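Local coordinates for protein endo-alpha-mannosidase (Bacteroides thetaiotaomicron, PDB 4ACY) that hydrolyses internal alpha-mannosidic linkages as a family GH99 endo-alpha-mannosidase, an enzyme type concerned with N-glycan processing, at residues Arg301-Ile315 and Pro354-Val368. Sequence-based numbering, arbitrary orientation. Where two conformers were deposited one is given.
Sequences RENGKYYDDMYKAAI and PLADDYYLIRTAYWV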
ATOM      1  N   ARG A 301       0.031 -16.442   9.069  1.00 18.51           N
ATOM      2  CA  ARG A 301       1.052 -15.585   9.681  1.00 18.65           C
ATOM      3  C   ARG A 301       2.100 -16.365  10.481  1.00 19.43           C
ATOM      4  O   ARG A 301       3.218 -15.878  10.658  1.00 19.52           O
ATOM      5  CB  ARG A 301       0.411 -14.507  10.554  1.00 18.03           C
ATOM      6  CG  ARG A 301      -0.532 -13.605   9.777  1.00 17.46           C
ATOM      7  CD  ARG A 301      -0.619 -12.232  10.404  1.00 17.27           C
ATOM      8  NE  ARG A 301      -1.433 -11.369   9.557  1.00 16.86           N
ATOM      9  CZ  ARG A 301      -1.523 -10.044   9.669  1.00 16.74           C
ATOM     10  NH1 ARG A 301      -0.863  -9.383  10.629  1.00 16.25           N
ATOM     11  NH2 ARG A 301      -2.289  -9.372   8.819  1.00 16.23           N
ATOM     12  N   GLU A 302       1.724 -17.564  10.944  1.00 20.19           N
ATOM     13  CA  GLU A 302       2.608 -18.427  11.744  0.50 20.89           C
ATOM     14  C   GLU A 302       3.313 -17.650  12.866  1.00 20.78           C
ATOM     15  O   GLU A 302       4.540 -17.667  12.988  1.00 19.94           O
ATOM     16  CB  GLU A 302       3.613 -19.175  10.855  0.50 21.57           C
ATOM     17  CG  GLU A 302       2.980 -20.067   9.775  0.50 22.25           C
ATOM     18  CD  GLU A 302       2.380 -21.358  10.320  0.50 22.69           C
ATOM     19  OE1 GLU A 302       2.305 -21.523  11.557  0.50 22.99           O
ATOM     20  OE2 GLU A 302       1.981 -22.214   9.498  0.50 23.07           O
ATOM     21  N   ASN A 303       2.517 -16.966  13.686  1.00 21.15           N
ATOM     22  CA  ASN A 303       3.045 -16.200  14.826  1.00 21.70           C
ATOM     23  C   ASN A 303       4.226 -15.301  14.459  1.00 21.17           C
ATOM     24  O   ASN A 303       5.217 -15.207  15.199  1.00 20.96           O
ATOM     25  CB  ASN A 303       3.417 -17.146  15.981  1.00 23.38           C
ATOM     26  CG  ASN A 303       2.209 -17.883  16.544  1.00 24.39           C
ATOM     27  OD1 ASN A 303       1.106 -17.332  16.632  1.00 25.56           O
ATOM     28  ND2 ASN A 303       2.420 -19.135  16.954  1.00 26.13           N
ATOM     29  N   GLY A 304       4.121 -14.658  13.301  1.00 19.94           N
ATOM     30  CA  GLY A 304       5.113 -13.678  12.866  1.00 19.16           C
ATOM     31  C   GLY A 304       6.208 -14.234  11.976  1.00 18.51           C
ATOM     32  O   GLY A 304       6.984 -13.470  11.410  1.00 18.09           O
ATOM     33  N   LYS A 305       6.285 -15.556  11.847  1.00 18.47           N
ATOM     34  CA  LYS A 305       7.344 -16.154  11.024  1.00 18.85           C
ATOM     35  C   LYS A 305       7.272 -15.741   9.552  1.00 18.26           C
ATOM     36  O   LYS A 305       8.299 -15.531   8.907  1.00 18.23           O
ATOM     37  CB  LYS A 305       7.341 -17.680  11.134  1.00 19.95           C
ATOM     38  CG  LYS A 305       8.550 -18.312  10.450  1.00 22.07           C
ATOM     39  CD  LYS A 305       8.541 -19.834  10.565  1.00 23.73           C
ATOM     40  CE  LYS A 305       9.813 -20.423   9.964  1.00 24.48           C
ATOM     41  NZ  LYS A 305       9.832 -20.321   8.473  1.00 25.44           N
ATOM     42  N   TYR A 306       6.053 -15.641   9.033  1.00 17.44           N
ATOM     43  CA  TYR A 306       5.858 -15.289   7.633  1.00 16.70           C
ATOM     44  C   TYR A 306       6.423 -13.896   7.374  1.00 16.04           C
ATOM     45  O   TYR A 306       7.176 -13.690   6.424  1.00 16.02           O
ATOM     46  CB  TYR A 306       4.375 -15.334   7.303  1.00 16.32           C
ATOM     47  CG  TYR A 306       4.072 -15.009   5.856  1.00 16.23           C
ATOM     48  CD1 TYR A 306       3.858 -13.698   5.457  1.00 15.94           C
ATOM     49  CD2 TYR A 306       4.001 -16.018   4.893  1.00 16.13           C
ATOM     50  CE1 TYR A 306       3.576 -13.382   4.123  1.00 15.88           C
ATOM     51  CE2 TYR A 306       3.710 -15.720   3.559  1.00 16.14           C
ATOM     52  CZ  TYR A 306       3.500 -14.402   3.187  1.00 16.07           C
ATOM     53  OH  TYR A 306       3.192 -14.090   1.884  1.00 16.13           O
ATOM     54  N   TYR A 307       6.071 -12.956   8.249  1.00 16.30           N
ATOM     55  CA  TYR A 307       6.543 -11.580   8.143  1.00 16.49           C
ATOM     56  C   TYR A 307       8.067 -11.526   8.259  1.00 16.87           C
ATOM     57  O   TYR A 307       8.724 -10.893   7.452  1.00 16.69           O
ATOM     58  CB  TYR A 307       5.914 -10.755   9.250  1.00 16.22           C
ATOM     59  CG  TYR A 307       5.957  -9.248   9.092  1.00 16.06           C
ATOM     60  CD1 TYR A 307       5.777  -8.636   7.839  1.00 16.02           C
ATOM     61  CD2 TYR A 307       6.107  -8.425  10.221  1.00 15.88           C
ATOM     62  CE1 TYR A 307       5.777  -7.245   7.703  1.00 16.14           C
ATOM     63  CE2 TYR A 307       6.103  -7.026  10.095  1.00 15.95           C
ATOM     64  CZ  TYR A 307       5.933  -6.447   8.841  1.00 16.15           C
ATOM     65  OH  TYR A 307       5.916  -5.071   8.696  1.00 15.68           O
ATOM     66  N   ASP A 308       8.614 -12.189   9.279  1.00 17.53           N
ATOM     67  CA  ASP A 308      10.073 -12.264   9.446  1.00 18.19           C
ATOM     68  C   ASP A 308      10.781 -12.742   8.195  1.00 18.16           C
ATOM     69  O   ASP A 308      11.763 -12.141   7.768  1.00 17.93           O
ATOM     70  CB  ASP A 308      10.457 -13.206  10.591  1.00 19.03           C
ATOM     71  CG  ASP A 308      10.137 -12.655  11.955  1.00 19.77           C
ATOM     72  OD1 ASP A 308       9.705 -11.480  12.094  1.00 20.48           O
ATOM     73  OD2 ASP A 308      10.299 -13.441  12.919  1.00 20.23           O
ATOM     74  N   ASP A 309      10.314 -13.848   7.623  1.00 18.46           N
ATOM     75  CA  ASP A 309      10.957 -14.410   6.433  1.00 19.18           C
ATOM     76  C   ASP A 309      10.920 -13.438   5.246  1.00 18.53           C
ATOM     77  O   ASP A 309      11.916 -13.256   4.524  1.00 18.42           O
ATOM     78  CB  ASP A 309      10.291 -15.740   6.040  1.00 20.28           C
ATOM     79  CG  ASP A 309      10.622 -16.894   6.999  1.00 21.35           C
ATOM     80  OD1 ASP A 309      11.586 -16.807   7.788  1.00 22.26           O
ATOM     81  OD2 ASP A 309       9.923 -17.927   6.948  1.00 22.27           O
HETATM   82  N   MSE A 310       9.764 -12.811   5.051  1.00 18.05           N
HETATM   83  CA  MSE A 310       9.579 -11.927   3.906  1.00 17.39           C
HETATM   84  C   MSE A 310      10.385 -10.632   4.073  1.00 17.70           C
HETATM   85  O   MSE A 310      11.017 -10.161   3.121  1.00 17.27           O
HETATM   86  CB  MSE A 310       8.093 -11.618   3.680  1.00 17.04           C
HETATM   87  CG  MSE A 310       7.800 -11.079   2.289  1.00 17.08           C
HETATM   88 SE   MSE A 310       5.905 -11.175   1.916  1.00 16.82          SE
HETATM   89  CE  MSE A 310       5.957 -10.918  -0.013  1.00 16.93           C
ATOM     90  N   TYR A 311      10.359 -10.069   5.278  1.00 17.74           N
ATOM     91  CA  TYR A 311      11.079  -8.819   5.530  1.00 18.82           C
ATOM     92  C   TYR A 311      12.587  -9.050   5.409  1.00 19.67           C
ATOM     93  O   TYR A 311      13.289  -8.250   4.796  1.00 19.94           O
ATOM     94  CB  TYR A 311      10.702  -8.236   6.896  1.00 18.04           C
ATOM     95  CG  TYR A 311      10.547  -6.725   6.930  1.00 17.84           C
ATOM     96  CD1 TYR A 311      11.566  -5.882   6.470  1.00 18.01           C
ATOM     97  CD2 TYR A 311       9.390  -6.136   7.454  1.00 17.99           C
ATOM     98  CE1 TYR A 311      11.435  -4.487   6.525  1.00 17.81           C
ATOM     99  CE2 TYR A 311       9.243  -4.736   7.511  1.00 17.79           C
ATOM    100  CZ  TYR A 311      10.275  -3.926   7.033  1.00 18.03           C
ATOM    101  OH  TYR A 311      10.181  -2.551   7.063  1.00 18.35           O
ATOM    102  N   LYS A 312      13.066 -10.168   5.956  1.00 20.92           N
ATOM    103  CA  LYS A 312      14.482 -10.520   5.837  1.00 21.64           C
ATOM    104  C   LYS A 312      14.902 -10.630   4.373  1.00 20.59           C
ATOM    105  O   LYS A 312      15.955 -10.116   3.990  1.00 20.53           O
ATOM    106  CB  LYS A 312      14.806 -11.812   6.603  1.00 23.22           C
ATOM    107  CG  LYS A 312      16.299 -12.228   6.566  1.00 25.73           C
ATOM    108  CD  LYS A 312      17.226 -11.134   7.123  1.00 27.11           C
ATOM    109  CE  LYS A 312      18.557 -11.710   7.610  1.00 28.64           C
ATOM    110  NZ  LYS A 312      19.535 -10.611   7.883  1.00 30.49           N
ATOM    111  N   ALA A 313      14.076 -11.276   3.553  1.00 20.02           N
ATOM    112  CA  ALA A 313      14.340 -11.367   2.106  1.00 19.67           C
ATOM    113  C   ALA A 313      14.428  -9.983   1.442  1.00 19.41           C
ATOM    114  O   ALA A 313      15.285  -9.752   0.589  1.00 18.69           O
ATOM    115  CB  ALA A 313      13.282 -12.215   1.420  1.00 19.87           C
ATOM    116  N   ALA A 314      13.537  -9.075   1.829  1.00 18.87           N
ATOM    117  CA  ALA A 314      13.547  -7.713   1.283  1.00 19.23           C
ATOM    118  C   ALA A 314      14.838  -6.980   1.654  1.00 19.27           C
ATOM    119  O   ALA A 314      15.455  -6.346   0.806  1.00 20.26           O
ATOM    120  CB  ALA A 314      12.332  -6.929   1.731  1.00 19.16           C
ATOM    121  N   ILE A 315      15.265  -7.103   2.906  1.00 19.64           N
ATOM    122  CA  ILE A 315      16.502  -6.453   3.354  1.00 20.54           C
ATOM    123  C   ILE A 315      17.706  -7.060   2.632  1.00 21.32           C
ATOM    124  O   ILE A 315      18.561  -6.332   2.118  1.00 21.11           O
ATOM    125  CB  ILE A 315      16.665  -6.543   4.885  1.00 20.36           C
ATOM    126  CG1 ILE A 315      15.589  -5.693   5.586  1.00 20.16           C
ATOM    127  CG2 ILE A 315      18.075  -6.095   5.323  1.00 20.57           C
ATOM    128  CD1 ILE A 315      15.458  -5.997   7.061  1.00 20.94           C
ATOM    129  N   PRO A 354      -1.242 -16.124  20.158  1.00 19.45           N
ATOM    130  CA  PRO A 354      -1.089 -15.625  21.532  1.00 19.32           C
ATOM    131  C   PRO A 354      -0.213 -14.380  21.644  1.00 19.49           C
ATOM    132  O   PRO A 354       0.271 -14.075  22.740  1.00 19.66           O
ATOM    133  CB  PRO A 354      -0.374 -16.786  22.226  1.00 19.75           C
ATOM    134  CG  PRO A 354       0.538 -17.319  21.171  1.00 20.29           C
ATOM    135  CD  PRO A 354      -0.218 -17.147  19.846  1.00 19.51           C
ATOM    136  N   LEU A 355      -0.001 -13.689  20.522  1.00 18.32           N
ATOM    137  CA  LEU A 355       0.825 -12.481  20.475  1.00 17.99           C
ATOM    138  C   LEU A 355      -0.025 -11.226  20.731  1.00 17.29           C
ATOM    139  O   LEU A 355      -1.250 -11.281  20.673  1.00 17.23           O
ATOM    140  CB  LEU A 355       1.589 -12.400  19.133  1.00 18.41           C
ATOM    141  CG  LEU A 355       2.465 -13.616  18.763  1.00 18.89           C
ATOM    142  CD1 LEU A 355       3.162 -13.414  17.414  1.00 19.44           C
ATOM    143  CD2 LEU A 355       3.505 -13.912  19.844  1.00 19.02           C
ATOM    144  N   ALA A 356       0.645 -10.106  21.021  1.00 16.95           N
ATOM    145  CA  ALA A 356       0.010  -8.830  21.350  1.00 16.73           C
ATOM    146  C   ALA A 356      -0.793  -8.297  20.174  1.00 17.02           C
ATOM    147  O   ALA A 356      -0.482  -8.619  19.028  1.00 16.99           O
ATOM    148  CB  ALA A 356       1.084  -7.814  21.723  1.00 16.98           C
ATOM    149  N   ASP A 357      -1.808  -7.484  20.463  1.00 17.47           N
ATOM    150  CA  ASP A 357      -2.618  -6.824  19.418  1.00 17.57           C
ATOM    151  C   ASP A 357      -1.707  -6.014  18.495  1.00 17.41           C
ATOM    152  O   ASP A 357      -1.938  -5.932  17.271  1.00 16.34           O
ATOM    153  CB  ASP A 357      -3.647  -5.870  20.038  1.00 18.60           C
ATOM    154  CG  ASP A 357      -4.671  -6.569  20.951  1.00 19.21           C
ATOM    155  OD1 ASP A 357      -4.713  -7.810  21.042  1.00 19.81           O
ATOM    156  OD2 ASP A 357      -5.453  -5.827  21.580  1.00 20.16           O
ATOM    157  N   ASP A 358      -0.666  -5.433  19.090  1.00 16.80           N
ATOM    158  CA  ASP A 358       0.277  -4.572  18.386  1.00 16.90           C
ATOM    159  C   ASP A 358       1.560  -5.301  18.008  1.00 16.04           C
ATOM    160  O   ASP A 358       2.564  -4.662  17.700  1.00 16.46           O
ATOM    161  CB  ASP A 358       0.556  -3.256  19.169  1.00 18.02           C
ATOM    162  CG  ASP A 358       1.136  -3.494  20.564  1.00 19.71           C
ATOM    163  OD1 ASP A 358       1.111  -4.654  21.045  1.00 20.39           O
ATOM    164  OD2 ASP A 358       1.624  -2.498  21.182  1.00 20.19           O
ATOM    165  N   TYR A 359       1.527  -6.634  18.010  1.00 15.97           N
ATOM    166  CA  TYR A 359       2.699  -7.414  17.659  1.00 16.53           C
ATOM    167  C   TYR A 359       3.332  -6.969  16.341  1.00 16.34           C
ATOM    168  O   TYR A 359       4.561  -6.862  16.233  1.00 15.88           O
ATOM    169  CB  TYR A 359       2.403  -8.926  17.573  1.00 17.36           C
ATOM    170  CG  TYR A 359       3.652  -9.680  17.219  1.00 18.35           C
ATOM    171  CD1 TYR A 359       4.637  -9.910  18.183  1.00 18.78           C
ATOM    172  CD2 TYR A 359       3.904 -10.094  15.904  1.00 18.80           C
ATOM    173  CE1 TYR A 359       5.821 -10.549  17.858  1.00 19.60           C
ATOM    174  CE2 TYR A 359       5.080 -10.748  15.578  1.00 20.00           C
ATOM    175  CZ  TYR A 359       6.030 -10.971  16.554  1.00 19.84           C
ATOM    176  OH  TYR A 359       7.201 -11.618  16.253  1.00 21.73           O
ATOM    177  N   TYR A 360       2.505  -6.752  15.317  1.00 15.52           N
ATOM    178  CA  TYR A 360       3.071  -6.460  14.001  1.00 15.70           C
ATOM    179  C   TYR A 360       3.647  -5.061  13.897  1.00 15.56           C
ATOM    180  O   TYR A 360       4.564  -4.847  13.131  1.00 16.14           O
ATOM    181  CB  TYR A 360       2.127  -6.839  12.841  1.00 15.35           C
ATOM    182  CG  TYR A 360       1.979  -8.337  12.812  1.00 15.32           C
ATOM    183  CD1 TYR A 360       2.918  -9.138  12.146  1.00 15.34           C
ATOM    184  CD2 TYR A 360       0.939  -8.961  13.500  1.00 15.39           C
ATOM    185  CE1 TYR A 360       2.805 -10.526  12.174  1.00 15.62           C
ATOM    186  CE2 TYR A 360       0.815 -10.339  13.512  1.00 15.66           C
ATOM    187  CZ  TYR A 360       1.754 -11.103  12.858  1.00 15.29           C
ATOM    188  OH  TYR A 360       1.643 -12.463  12.878  1.00 15.49           O
ATOM    189  N   LEU A 361       3.172  -4.142  14.736  1.00 15.89           N
ATOM    190  CA  LEU A 361       3.795  -2.819  14.826  1.00 16.37           C
ATOM    191  C   LEU A 361       5.160  -2.932  15.490  1.00 17.41           C
ATOM    192  O   LEU A 361       6.142  -2.383  14.984  1.00 17.88           O
ATOM    193  CB  LEU A 361       2.900  -1.842  15.597  1.00 15.70           C
ATOM    194  CG  LEU A 361       1.509  -1.531  15.073  1.00 15.38           C
ATOM    195  CD1 LEU A 361       0.912  -0.466  15.953  1.00 15.52           C
ATOM    196  CD2 LEU A 361       1.567  -1.035  13.612  1.00 15.20           C
ATOM    197  N   ILE A 362       5.213  -3.637  16.625  1.00 18.33           N
ATOM    198  CA  ILE A 362       6.474  -3.932  17.323  1.00 18.91           C
ATOM    199  C   ILE A 362       7.497  -4.610  16.424  1.00 18.79           C
ATOM    200  O   ILE A 362       8.663  -4.204  16.371  1.00 18.62           O
ATOM    201  CB  ILE A 362       6.211  -4.819  18.583  1.00 19.84           C
ATOM    202  CG1 ILE A 362       5.292  -4.077  19.560  1.00 20.67           C
ATOM    203  CG2 ILE A 362       7.521  -5.234  19.243  1.00 20.66           C
ATOM    204  CD1 ILE A 362       4.676  -4.970  20.668  1.00 21.11           C
ATOM    205  N   ARG A 363       7.055  -5.640  15.703  1.00 18.82           N
ATOM    206  CA  ARG A 363       7.953  -6.428  14.867  1.00 18.61           C
ATOM    207  C   ARG A 363       8.426  -5.637  13.636  1.00 18.11           C
ATOM    208  O   ARG A 363       9.544  -5.841  13.151  1.00 17.79           O
ATOM    209  CB  ARG A 363       7.281  -7.744  14.463  1.00 19.14           C
ATOM    210  CG  ARG A 363       8.226  -8.826  13.952  1.00 19.48           C
ATOM    211  CD  ARG A 363       9.265  -9.202  15.012  1.00 20.39           C
ATOM    212  NE  ARG A 363      10.080 -10.333  14.596  1.00 21.64           N
ATOM    213  CZ  ARG A 363      11.196 -10.715  15.223  1.00 22.35           C
ATOM    214  NH1 ARG A 363      11.641 -10.043  16.286  1.00 23.26           N
ATOM    215  NH2 ARG A 363      11.868 -11.759  14.787  1.00 23.22           N
ATOM    216  N   THR A 364       7.570  -4.750  13.126  1.00 17.68           N
ATOM    217  CA  THR A 364       7.975  -3.823  12.064  1.00 17.56           C
ATOM    218  C   THR A 364       9.150  -2.931  12.508  1.00 17.83           C
ATOM    219  O   THR A 364      10.140  -2.800  11.782  1.00 18.56           O
ATOM    220  CB  THR A 364       6.796  -2.954  11.578  1.00 17.04           C
ATOM    221  OG1 THR A 364       5.783  -3.807  11.027  1.00 17.19           O
ATOM    222  CG2 THR A 364       7.256  -1.976  10.478  1.00 16.61           C
ATOM    223  N   ALA A 365       9.040  -2.351  13.703  1.00 18.08           N
ATOM    224  CA  ALA A 365      10.114  -1.526  14.271  1.00 18.66           C
ATOM    225  C   ALA A 365      11.437  -2.285  14.317  1.00 18.73           C
ATOM    226  O   ALA A 365      12.482  -1.719  13.992  1.00 18.46           O
ATOM    227  CB  ALA A 365       9.739  -1.025  15.659  1.00 17.87           C
ATOM    228  N   TYR A 366      11.378  -3.561  14.717  1.00 19.79           N
ATOM    229  CA  TYR A 366      12.534  -4.461  14.717  1.00 20.54           C
ATOM    230  C   TYR A 366      13.159  -4.588  13.330  1.00 20.20           C
ATOM    231  O   TYR A 366      14.369  -4.449  13.163  1.00 19.41           O
ATOM    232  CB  TYR A 366      12.129  -5.849  15.233  1.00 22.02           C
ATOM    233  CG  TYR A 366      13.216  -6.866  15.059  1.00 23.36           C
ATOM    234  CD1 TYR A 366      14.254  -6.954  15.981  1.00 24.33           C
ATOM    235  CD2 TYR A 366      13.226  -7.731  13.959  1.00 24.07           C
ATOM    236  CE1 TYR A 366      15.269  -7.878  15.818  1.00 25.07           C
ATOM    237  CE2 TYR A 366      14.239  -8.658  13.780  1.00 25.14           C
ATOM    238  CZ  TYR A 366      15.255  -8.729  14.725  1.00 25.70           C
ATOM    239  OH  TYR A 366      16.260  -9.642  14.576  1.00 26.25           O
ATOM    240  N   TRP A 367      12.326  -4.859  12.334  1.00 19.16           N
ATOM    241  CA  TRP A 367      12.803  -5.005  10.963  1.00 19.05           C
ATOM    242  C   TRP A 367      13.307  -3.697  10.351  1.00 18.93           C
ATOM    243  O   TRP A 367      14.290  -3.701   9.605  1.00 19.53           O
ATOM    244  CB  TRP A 367      11.720  -5.653  10.095  1.00 18.81           C
ATOM    245  CG  TRP A 367      11.655  -7.112  10.398  1.00 18.35           C
ATOM    246  CD1 TRP A 367      10.607  -7.800  10.937  1.00 18.23           C
ATOM    247  CD2 TRP A 367      12.713  -8.054  10.225  1.00 18.58           C
ATOM    248  NE1 TRP A 367      10.939  -9.127  11.093  1.00 18.39           N
ATOM    249  CE2 TRP A 367      12.229  -9.311  10.664  1.00 18.51           C
ATOM    250  CE3 TRP A 367      14.020  -7.963   9.732  1.00 19.04           C
ATOM    251  CZ2 TRP A 367      13.012 -10.465  10.645  1.00 19.03           C
ATOM    252  CZ3 TRP A 367      14.802  -9.126   9.700  1.00 19.61           C
ATOM    253  CH2 TRP A 367      14.289 -10.355  10.151  1.00 19.61           C
ATOM    254  N   VAL A 368      12.643  -2.592  10.661  1.00 18.88           N
ATOM    255  CA  VAL A 368      13.141  -1.275  10.250  1.00 19.32           C
ATOM    256  C   VAL A 368      14.559  -1.051  10.806  1.00 20.37           C
ATOM    257  O   VAL A 368      15.442  -0.589  10.089  1.00 20.33           O
ATOM    258  CB  VAL A 368      12.164  -0.120  10.623  1.00 18.94           C
ATOM    259  CG1 VAL A 368      12.803   1.261  10.407  1.00 18.96           C
ATOM    260  CG2 VAL A 368      10.866  -0.227   9.820  1.00 18.95           C
TER
HETATM  261  O   HOH W   1       8.135 -13.586  14.842  1.00 37.56           O
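Helices 305-315 and 359-368 run side by side in the same direction, axes 10.8 Å apart at closest and crossing at -23°, with Y311 and W367 facing each other. W367 fits as a knob among D308, Y311, K312 and I315: its CB sits over the centre of the Y311 ring, 3.4 Å from the centroid, while Y311 CB lies over the five-membered ring of W367, a pair of reciprocal CH-pi contacts. In the indole plane, W367 NE1 donates to D308 OD1 (2.8 Å). The same oxygen takes R363 NE at 2.8 Å, and R363 NH2 reaches D308 OD2 at 3.0 Å, a side-on salt bridge with carboxylate and guanidinium planes 50° apart. An alanine in place of W367 would probably open a gap over Y311 and take from D308 OD1 its indole N-H partner. These are the last two helices packed outside the GH99 (beta/alpha)8 barrel; beneath them Y307, Y311 and T364 rest on strand 322-324. There Y307, its CG anti to the backbone N (chi1 -163°), donates from OH to T364 OG1 (2.7 Å), which in turn donates to Y360 O. R301, its NH2 hydrogen-bonded to Q335 O, makes a cation-pi contact, NH1 over one face of Y360, guanidinium nearly perpendicular to the ring.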